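Local coordinates for protein stn1 (Schizosaccharomyces pombe, PDB 3KF6) that pairs with Ten1 in an Rpa2-Rpa3-like complex that binds single-stranded telomeric DNA and is required for telomere maintenance, this chain being the N-terminal OB-fold part of Stn1, at residues 27-32 with 107-112; 58-63 with 67-72; 95-100 with 121-126. All blocks are in the same frame, centred on the assembly; numbering follows the deposited sequence.

Interaction 1 (27-32 with 107-112); sequences HKISFH and GKINSF
F31 lays one face of its ring against S111 and brings its tip to I109, and nearly all of the contact can be read along this one side chain. Its CB already lies near the hydroxyl of S111. With CG anti to its own carbonyl carbon (chi1 -68°), the side chain leans toward the end of strand 102-110. CG then meets both CB and OG of S111, and CD2 comes to 3.2 Å from S111 OG. The methylene of S111 sits squarely over the ring: its CB is 3.6 Å from the centroid and only 8° off the ring normal, a CH-pi contact. Under the same serine CB lie CD1 and CE1, while CE2 passes from S111 OG to I109 CD1. The tip, F31 CZ, ends 3.3 Å from I109 CD1, which approaches obliquely, and I109 CG1 lies in the ring plane at the edge. A serine suits position 111: its short side chain lets CB come down close over the ring where the chain leaves the strand.

Strand 102-110 belongs to the OB-fold barrel, and 27-32 is part of the irregular chain that precedes it, so the phenylalanine fastens an N-terminal extension to the barrel wall. I109 is backbone-bonded to R48 and S30 to F41, so each side is also tied to its own neighbours.

Deeper in, I29 meets I109 tip to tip, the two CD1 methyls 4.1 Å apart. Both isoleucines also pack on I50 of strand 49-62, where branched apolar side chains fit a buried site between loop and sheet.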
loop_
_atom_site.group_PDB
_atom_site.type_symbol
_atom_site.label_atom_id
_atom_site.label_comp_id
_atom_site.label_asym_id
_atom_site.label_seq_id
_atom_site.Cartn_x
_atom_site.Cartn_y
_atom_site.Cartn_z
ATOM N N HIS A 27 -11.005 6.476 -5.257
ATOM C CA HIS A 27 -11.708 6.051 -6.470
ATOM C C HIS A 27 -13.225 6.167 -6.348
ATOM O O HIS A 27 -13.947 5.947 -7.322
ATOM C CB HIS A 27 -11.335 4.606 -6.824
ATOM C CG HIS A 27 -9.998 4.472 -7.486
ATOM N ND1 HIS A 27 -9.784 4.807 -8.808
ATOM C CD2 HIS A 27 -8.801 4.055 -7.006
ATOM C CE1 HIS A 27 -8.515 4.603 -9.111
ATOM N NE2 HIS A 27 -7.896 4.147 -8.036
ATOM N N LYS A 28 -13.705 6.517 -5.158
ATOM C CA LYS A 28 -15.141 6.656 -4.935
ATOM C C LYS A 28 -15.596 8.110 -4.892
ATOM O O LYS A 28 -16.789 8.392 -4.766
ATOM C CB LYS A 28 -15.545 5.948 -3.639
ATOM C CG LYS A 28 -15.478 4.435 -3.735
ATOM C CD LYS A 28 -15.848 3.778 -2.418
ATOM C CE LYS A 28 -15.722 2.266 -2.510
ATOM N NZ LYS A 28 -15.982 1.597 -1.205
ATOM N N ILE A 29 -14.646 9.033 -4.986
ATOM C CA ILE A 29 -14.979 10.453 -4.972
ATOM C C ILE A 29 -15.784 10.760 -6.231
ATOM O O ILE A 29 -15.444 10.304 -7.321
ATOM C CB ILE A 29 -13.710 11.332 -4.956
ATOM C CG1 ILE A 29 -12.932 11.106 -3.656
ATOM C CG2 ILE A 29 -14.092 12.809 -5.083
ATOM C CD1 ILE A 29 -11.573 11.783 -3.627
ATOM N N SER A 30 -16.857 11.526 -6.071
ATOM C CA SER A 30 -17.710 11.881 -7.200
ATOM C C SER A 30 -17.332 13.228 -7.804
ATOM O O SER A 30 -17.037 14.188 -7.088
ATOM C CB SER A 30 -19.178 11.907 -6.762
ATOM O OG SER A 30 -19.382 12.822 -5.699
ATOM N N PHE A 31 -17.330 13.288 -9.129
ATOM C CA PHE A 31 -17.016 14.517 -9.829
ATOM C C PHE A 31 -18.148 14.891 -10.759
ATOM O O PHE A 31 -18.950 14.063 -11.176
ATOM C CB PHE A 31 -15.730 14.383 -10.651
ATOM C CG PHE A 31 -14.493 14.245 -9.824
ATOM C CD1 PHE A 31 -14.093 13.005 -9.337
ATOM C CD2 PHE A 31 -13.725 15.364 -9.526
ATOM C CE1 PHE A 31 -12.938 12.886 -8.563
ATOM C CE2 PHE A 31 -12.574 15.253 -8.756
ATOM C CZ PHE A 31 -12.181 14.013 -8.274
ATOM N N HIS A 32 -18.194 16.171 -11.072
ATOM C CA HIS A 32 -19.178 16.718 -11.976
ATOM C C HIS A 32 -18.353 17.671 -12.810
ATOM O O HIS A 32 -18.451 18.883 -12.671
ATOM C CB HIS A 32 -20.276 17.422 -11.176
ATOM C CG HIS A 32 -21.061 16.484 -10.300
ATOM N ND1 HIS A 32 -21.820 15.453 -10.809
ATOM C CD2 HIS A 32 -21.134 16.367 -8.950
ATOM C CE1 HIS A 32 -22.320 14.737 -9.818
ATOM N NE2 HIS A 32 -21.919 15.269 -8.678
ATOM N N GLY A 107 -1.139 15.422 -2.739
ATOM C CA GLY A 107 -1.428 15.978 -4.049
ATOM C C GLY A 107 -2.889 16.296 -4.266
ATOM O O GLY A 107 -3.700 16.209 -3.343
ATOM N N LYS A 108 -3.226 16.679 -5.492
ATOM C CA LYS A 108 -4.605 16.998 -5.821
ATOM C C LYS A 108 -5.159 15.952 -6.766
ATOM O O LYS A 108 -4.433 15.386 -7.582
ATOM C CB LYS A 108 -4.708 18.386 -6.466
ATOM C CG LYS A 108 -3.790 18.609 -7.654
ATOM C CD LYS A 108 -4.083 19.951 -8.319
ATOM C CE LYS A 108 -3.033 20.319 -9.355
ATOM N NZ LYS A 108 -1.716 20.637 -8.734
ATOM N N ILE A 109 -6.450 15.682 -6.634
ATOM C CA ILE A 109 -7.103 14.705 -7.482
ATOM C C ILE A 109 -7.312 15.279 -8.872
ATOM O O ILE A 109 -7.577 16.471 -9.029
ATOM C CB ILE A 109 -8.465 14.289 -6.901
ATOM C CG1 ILE A 109 -9.166 15.513 -6.305
ATOM C CG2 ILE A 109 -8.267 13.197 -5.865
ATOM C CD1 ILE A 109 -10.516 15.215 -5.675
ATOM N N ASN A 110 -7.177 14.420 -9.876
ATOM C CA ASN A 110 -7.354 14.806 -11.268
ATOM C C ASN A 110 -8.353 13.835 -11.883
ATOM O O ASN A 110 -8.126 12.627 -11.882
ATOM C CB ASN A 110 -6.021 14.723 -12.010
ATOM C CG ASN A 110 -6.140 15.127 -13.466
ATOM O OD1 ASN A 110 -6.552 16.245 -13.780
ATOM N ND2 ASN A 110 -5.778 14.219 -14.363
ATOM N N SER A 111 -9.452 14.362 -12.414
ATOM C CA SER A 111 -10.490 13.520 -13.002
ATOM C C SER A 111 -10.700 13.712 -14.501
ATOM O O SER A 111 -11.820 13.569 -14.996
ATOM C CB SER A 111 -11.819 13.760 -12.279
ATOM O OG SER A 111 -12.213 15.119 -12.385
ATOM N N PHE A 112 -9.631 14.024 -15.224
ATOM C CA PHE A 112 -9.722 14.224 -16.667
ATOM C C PHE A 112 -10.192 12.941 -17.360
ATOM O O PHE A 112 -11.057 12.978 -18.239
ATOM C CB PHE A 112 -8.362 14.666 -17.216
ATOM C CG PHE A 112 -8.362 14.952 -18.694
ATOM C CD1 PHE A 112 -7.846 14.026 -19.596
ATOM C CD2 PHE A 112 -8.876 16.148 -19.184
ATOM C CE1 PHE A 112 -7.840 14.290 -20.966
ATOM C CE2 PHE A 112 -8.876 16.421 -20.552
ATOM C CZ PHE A 112 -8.357 15.489 -21.444
#

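Interaction 2 (58-63 with 67-72); sequences AIDIYE and VLTVDD
A58 and T69, and then D60 and V67, are joined by backbone hydrogen bonds as antiparallel hydrogen-bonded pairs, with I59 and L68 the non-hydrogen-bonded pair between them. The D60-V67 pair is closed by two nearly straight bonds: D60 N to V67 O and V67 N to D60 O are both 2.9 Å. At the other end the pairing is uneven. T69 N reaches A58 O at 2.9 Å, tilted 31° from the carbonyl plane, whereas the return bond from A58 N to T69 O is long and weak at 3.5 Å. Between these pairs, CA-H...O contacts run from L68 CA to A58 O and from I59 CA to V67 O.

Polar side chains meet through water on the face that carries A58, D60, V67 and T69. One water lies 2.6 Å from D60 OD2, 2.7 Å from T69 OG1 and within hydrogen-bonding distance of V67 O. It thus bridges a carboxylate and a hydroxyl too far apart to bond directly. A short, polar threonine and aspartate suit this partly exposed face.

Apolar contacts lie on both faces. I59 and L68 point the same way, side by side, and I59 CG1 presses on L68 CD2 at 3.3 Å, tighter than usual for two carbons. L68 continues onto I56 and F82, as befits a leucine turned inward. On the water's face Y62, with CG anti to its carbonyl carbon (chi1 -72°), brings CD1 to 3.8 Å from V67 CG2; its ring also makes a cation-pi contact with K65.

Beyond the paired part, D71 bonds to S6 and A7 of the Ten1 chain. The arrangement is a beta hairpin, strands 49-62 and 65-71, of the kind that opens the five-stranded barrel of an OB fold.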
loop_
_atom_site.group_PDB
_atom_site.type_symbol
_atom_site.label_atom_id
_atom_site.label_comp_id
_atom_site.label_asym_id
_atom_site.label_seq_id
_atom_site.Cartn_x
_atom_site.Cartn_y
_atom_site.Cartn_z
ATOM N N ALA A 58 4.616 -0.062 -9.320
ATOM C CA ALA A 58 5.183 0.102 -10.645
ATOM C C ALA A 58 5.617 1.527 -10.924
ATOM O O ALA A 58 5.172 2.471 -10.274
ATOM C CB ALA A 58 4.171 -0.341 -11.687
ATOM N N ILE A 59 6.503 1.666 -11.901
ATOM C CA ILE A 59 6.998 2.968 -12.311
ATOM C C ILE A 59 6.923 3.010 -13.832
ATOM O O ILE A 59 7.438 2.124 -14.515
ATOM C CB ILE A 59 8.457 3.184 -11.868
ATOM C CG1 ILE A 59 8.558 3.045 -10.347
ATOM C CG2 ILE A 59 8.939 4.562 -12.310
ATOM C CD1 ILE A 59 9.978 3.053 -9.818
ATOM N N ASP A 60 6.252 4.027 -14.354
ATOM C CA ASP A 60 6.117 4.194 -15.793
ATOM C C ASP A 60 6.608 5.574 -16.181
ATOM O O ASP A 60 6.315 6.560 -15.511
ATOM C CB ASP A 60 4.659 4.027 -16.216
ATOM C CG ASP A 60 4.183 2.594 -16.103
ATOM O OD1 ASP A 60 4.601 1.758 -16.932
ATOM O OD2 ASP A 60 3.397 2.299 -15.179
ATOM N N ILE A 61 7.366 5.643 -17.267
ATOM C CA ILE A 61 7.889 6.917 -17.724
ATOM C C ILE A 61 7.102 7.383 -18.938
ATOM O O ILE A 61 6.861 6.614 -19.866
ATOM C CB ILE A 61 9.390 6.812 -18.099
ATOM C CG1 ILE A 61 10.227 6.499 -16.854
ATOM C CG2 ILE A 61 9.865 8.121 -18.709
ATOM C CD1 ILE A 61 10.015 5.113 -16.280
ATOM N N TYR A 62 6.680 8.640 -18.908
ATOM C CA TYR A 62 5.932 9.225 -20.008
ATOM C C TYR A 62 6.655 10.479 -20.460
ATOM O O TYR A 62 7.682 10.859 -19.894
ATOM C CB TYR A 62 4.512 9.599 -19.577
ATOM C CG TYR A 62 3.583 8.430 -19.355
ATOM C CD1 TYR A 62 3.761 7.561 -18.280
ATOM C CD2 TYR A 62 2.512 8.198 -20.219
ATOM C CE1 TYR A 62 2.894 6.490 -18.068
ATOM C CE2 TYR A 62 1.640 7.132 -20.017
ATOM C CZ TYR A 62 1.835 6.283 -18.939
ATOM O OH TYR A 62 0.966 5.236 -18.730
ATOM N N GLU A 63 6.110 11.126 -21.481
ATOM C CA GLU A 63 6.705 12.343 -21.999
ATOM C C GLU A 63 6.333 13.504 -21.080
ATOM O O GLU A 63 5.182 13.937 -21.044
ATOM C CB GLU A 63 6.195 12.599 -23.418
ATOM C CG GLU A 63 7.130 13.417 -24.286
ATOM C CD GLU A 63 6.642 13.506 -25.720
ATOM O OE1 GLU A 63 7.286 12.905 -26.607
ATOM O OE2 GLU A 63 5.611 14.171 -25.955
ATOM N N VAL A 67 5.141 8.363 -13.596
ATOM C CA VAL A 67 3.959 7.885 -12.884
ATOM C C VAL A 67 4.268 6.696 -11.988
ATOM O O VAL A 67 4.784 5.676 -12.445
ATOM C CB VAL A 67 2.844 7.469 -13.877
ATOM C CG1 VAL A 67 1.599 7.027 -13.115
ATOM C CG2 VAL A 67 2.510 8.630 -14.803
ATOM N N LEU A 68 3.954 6.840 -10.705
ATOM C CA LEU A 68 4.169 5.770 -9.745
ATOM C C LEU A 68 2.817 5.154 -9.399
ATOM O O LEU A 68 1.890 5.865 -9.011
ATOM C CB LEU A 68 4.803 6.312 -8.457
ATOM C CG LEU A 68 6.244 6.818 -8.480
ATOM C CD1 LEU A 68 6.656 7.232 -7.078
ATOM C CD2 LEU A 68 7.159 5.733 -9.000
ATOM N N THR A 69 2.694 3.840 -9.554
ATOM C CA THR A 69 1.449 3.179 -9.194
ATOM C C THR A 69 1.654 2.749 -7.745
ATOM O O THR A 69 2.617 2.043 -7.432
ATOM C CB THR A 69 1.174 1.945 -10.073
ATOM O OG1 THR A 69 1.002 2.361 -11.435
ATOM C CG2 THR A 69 -0.101 1.244 -9.615
ATOM N N VAL A 70 0.752 3.181 -6.867
ATOM C CA VAL A 70 0.863 2.886 -5.438
ATOM C C VAL A 70 -0.274 2.003 -4.946
ATOM O O VAL A 70 -1.425 2.181 -5.344
ATOM C CB VAL A 70 0.882 4.203 -4.630
ATOM C CG1 VAL A 70 1.010 3.916 -3.132
ATOM C CG2 VAL A 70 2.047 5.078 -5.107
ATOM N N ASP A 71 0.062 1.055 -4.071
ATOM C CA ASP A 71 -0.916 0.130 -3.510
ATOM C C ASP A 71 -0.929 0.252 -1.991
ATOM O O ASP A 71 0.110 0.105 -1.357
ATOM C CB ASP A 71 -0.545 -1.307 -3.900
ATOM C CG ASP A 71 -1.557 -2.331 -3.416
ATOM O OD1 ASP A 71 -2.668 -1.928 -3.022
ATOM O OD2 ASP A 71 -1.248 -3.545 -3.448
ATOM N N ASP A 72 -2.091 0.534 -1.410
ATOM C CA ASP A 72 -2.193 0.611 0.046
ATOM C C ASP A 72 -3.026 -0.560 0.588
ATOM O O ASP A 72 -3.462 -0.546 1.740
ATOM C CB ASP A 72 -2.793 1.955 0.482
ATOM C CG ASP A 72 -4.222 2.131 0.033
ATOM O OD1 ASP A 72 -4.728 1.249 -0.691
ATOM O OD2 ASP A 72 -4.839 3.161 0.402
HETATM O O HOH W 1 3.094 3.356 -12.782
#

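Interaction 3 (95-100 with 121-126); sequences ISMSPG and QSFEEL
The ring of F123 is the flat group here, and M97 comes to it obliquely, M97 CG lying 4.2 Å from F123 CE2. The two side chains run past one another, pointing opposite ways. Others round the ring are F82, edge-to-face, and R93, in a cation-pi contact; F123 also packs on V105.

The bend at chi2 (-71°) turns the sulfur of M97 toward E125, so that M97 SD is 4.0 Å from both CB and CD of E125. Chi3 (98°) then swings the terminal methyl toward the carboxylate, where M97 CE stops 3.7 Å from E125 OE1. That carboxylate is salt-bridged to R127, leaving the aliphatic part of E125, extended beyond CG, to pack on the thioether. A flexible, unbranched methionine suits a place where one side chain must follow a ring, a carboxylate stem and I56 together. An alanine in place of M97 would remove the thioether and is likely to open a gap between F123 and E125 and leave the loop more weakly anchored.

Helix 88-94 and loop 95-100 connect the third and fourth barrel strands of the OB fold, and M97 seats that loop against strand 122-126, part of the last one.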
loop_
_atom_site.group_PDB
_atom_site.type_symbol
_atom_site.label_atom_id
_atom_site.label_comp_id
_atom_site.label_asym_id
_atom_site.label_seq_id
_atom_site.Cartn_x
_atom_site.Cartn_y
_atom_site.Cartn_z
ATOM N N ILE A 95 11.649 8.882 -9.574
ATOM C CA ILE A 95 12.131 7.750 -10.354
ATOM C C ILE A 95 13.387 7.125 -9.760
ATOM O O ILE A 95 13.942 6.190 -10.326
ATOM C CB ILE A 95 12.393 8.118 -11.835
ATOM C CG1 ILE A 95 13.196 9.417 -11.930
ATOM C CG2 ILE A 95 11.069 8.211 -12.580
ATOM C CD1 ILE A 95 13.590 9.778 -13.352
ATOM N N SER A 96 13.832 7.645 -8.621
ATOM C CA SER A 96 14.997 7.084 -7.946
ATOM C C SER A 96 14.466 5.986 -7.022
ATOM O O SER A 96 15.229 5.206 -6.452
ATOM C CB SER A 96 15.732 8.152 -7.127
ATOM O OG SER A 96 15.056 8.453 -5.918
ATOM N N MET A 97 13.142 5.935 -6.892
ATOM C CA MET A 97 12.479 4.938 -6.058
ATOM C C MET A 97 12.483 3.570 -6.740
ATOM O O MET A 97 12.693 3.464 -7.948
ATOM C CB MET A 97 11.029 5.359 -5.786
ATOM C CG MET A 97 10.868 6.621 -4.945
ATOM S SD MET A 97 11.317 6.408 -3.207
ATOM C CE MET A 97 12.985 7.068 -3.196
ATOM N N SER A 98 12.240 2.524 -5.960
ATOM C CA SER A 98 12.201 1.166 -6.492
ATOM C C SER A 98 10.892 0.524 -6.062
ATOM O O SER A 98 10.330 0.889 -5.029
ATOM C CB SER A 98 13.355 0.330 -5.929
ATOM O OG SER A 98 14.612 0.909 -6.224
ATOM N N PRO A 99 10.385 -0.433 -6.852
ATOM C CA PRO A 99 9.133 -1.097 -6.479
ATOM C C PRO A 99 9.321 -1.699 -5.088
ATOM O O PRO A 99 10.364 -2.298 -4.797
ATOM C CB PRO A 99 8.980 -2.169 -7.552
ATOM C CG PRO A 99 9.601 -1.515 -8.756
ATOM C CD PRO A 99 10.858 -0.900 -8.165
ATOM N N GLY A 100 8.321 -1.530 -4.231
ATOM C CA GLY A 100 8.427 -2.051 -2.880
ATOM C C GLY A 100 8.662 -0.931 -1.881
ATOM O O GLY A 100 8.362 -1.073 -0.698
ATOM N N GLN A 121 2.241 16.854 -5.293
ATOM C CA GLN A 121 2.752 18.182 -4.975
ATOM C C GLN A 121 4.018 17.973 -4.155
ATOM O O GLN A 121 4.961 18.763 -4.220
ATOM C CB GLN A 121 1.735 18.994 -4.174
ATOM C CG GLN A 121 2.295 20.337 -3.720
ATOM C CD GLN A 121 1.245 21.250 -3.128
ATOM O OE1 GLN A 121 0.418 21.812 -3.846
ATOM N NE2 GLN A 121 1.267 21.399 -1.808
ATOM N N SER A 122 4.035 16.891 -3.382
ATOM C CA SER A 122 5.193 16.547 -2.571
ATOM C C SER A 122 5.062 15.115 -2.087
ATOM O O SER A 122 3.958 14.569 -2.031
ATOM C CB SER A 122 5.315 17.482 -1.360
ATOM O OG SER A 122 4.286 17.253 -0.415
ATOM N N PHE A 123 6.193 14.496 -1.775
ATOM C CA PHE A 123 6.176 13.136 -1.262
ATOM C C PHE A 123 7.440 12.861 -0.475
ATOM O O PHE A 123 8.438 13.578 -0.586
ATOM C CB PHE A 123 6.044 12.103 -2.393
ATOM C CG PHE A 123 7.362 11.648 -2.976
ATOM C CD1 PHE A 123 8.050 12.441 -3.892
ATOM C CD2 PHE A 123 7.907 10.420 -2.613
ATOM C CE1 PHE A 123 9.262 12.013 -4.441
ATOM C CE2 PHE A 123 9.120 9.980 -3.154
ATOM C CZ PHE A 123 9.798 10.781 -4.073
ATOM N N GLU A 124 7.389 11.817 0.335
ATOM C CA GLU A 124 8.540 11.436 1.120
ATOM C C GLU A 124 8.533 9.928 1.189
ATOM O O GLU A 124 7.470 9.311 1.250
ATOM C CB GLU A 124 8.447 12.018 2.532
ATOM C CG GLU A 124 7.291 11.476 3.352
ATOM C CD GLU A 124 7.272 12.021 4.770
ATOM O OE1 GLU A 124 8.305 11.912 5.463
ATOM O OE2 GLU A 124 6.220 12.551 5.191
ATOM N N GLU A 125 9.713 9.329 1.144
ATOM C CA GLU A 125 9.794 7.886 1.256
ATOM C C GLU A 125 9.708 7.571 2.742
ATOM O O GLU A 125 10.312 8.264 3.566
ATOM C CB GLU A 125 11.115 7.365 0.683
ATOM C CG GLU A 125 11.357 5.903 1.012
ATOM C CD GLU A 125 12.647 5.365 0.445
ATOM O OE1 GLU A 125 13.626 6.137 0.344
ATOM O OE2 GLU A 125 12.687 4.161 0.120
ATOM N N LEU A 126 8.936 6.548 3.091
ATOM C CA LEU A 126 8.795 6.146 4.488
ATOM C C LEU A 126 9.629 4.890 4.672
ATOM O O LEU A 126 9.301 3.836 4.127
ATOM C CB LEU A 126 7.329 5.864 4.829
ATOM C CG LEU A 126 6.359 7.033 4.615
ATOM C CD1 LEU A 126 4.940 6.598 4.989
ATOM C CD2 LEU A 126 6.787 8.232 5.445
#

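Overall arrangement
From the N terminus the chain first passes through 27-32, whose partner comes only at 107-112, so interaction 1 closes a long loop holding most of the barrel. Within that loop, interaction 2 closes a tight hairpin, 58-63 with 67-72. Interaction 3 begins later, at 95-100, still inside the long loop, but ends at 121-126, beyond it; its segments therefore alternate with those of interaction 1. Strand 102-110 neighbours both 49-62 and 122-126, so each contact has at least one segment on the same curled sheet. Interactions 2 and 3 touch, I59 CD1 lying 3.3 Å from M97 O, while interaction 1 ties down the N-terminal extension on the opposite side of the chain's centre from interaction 3.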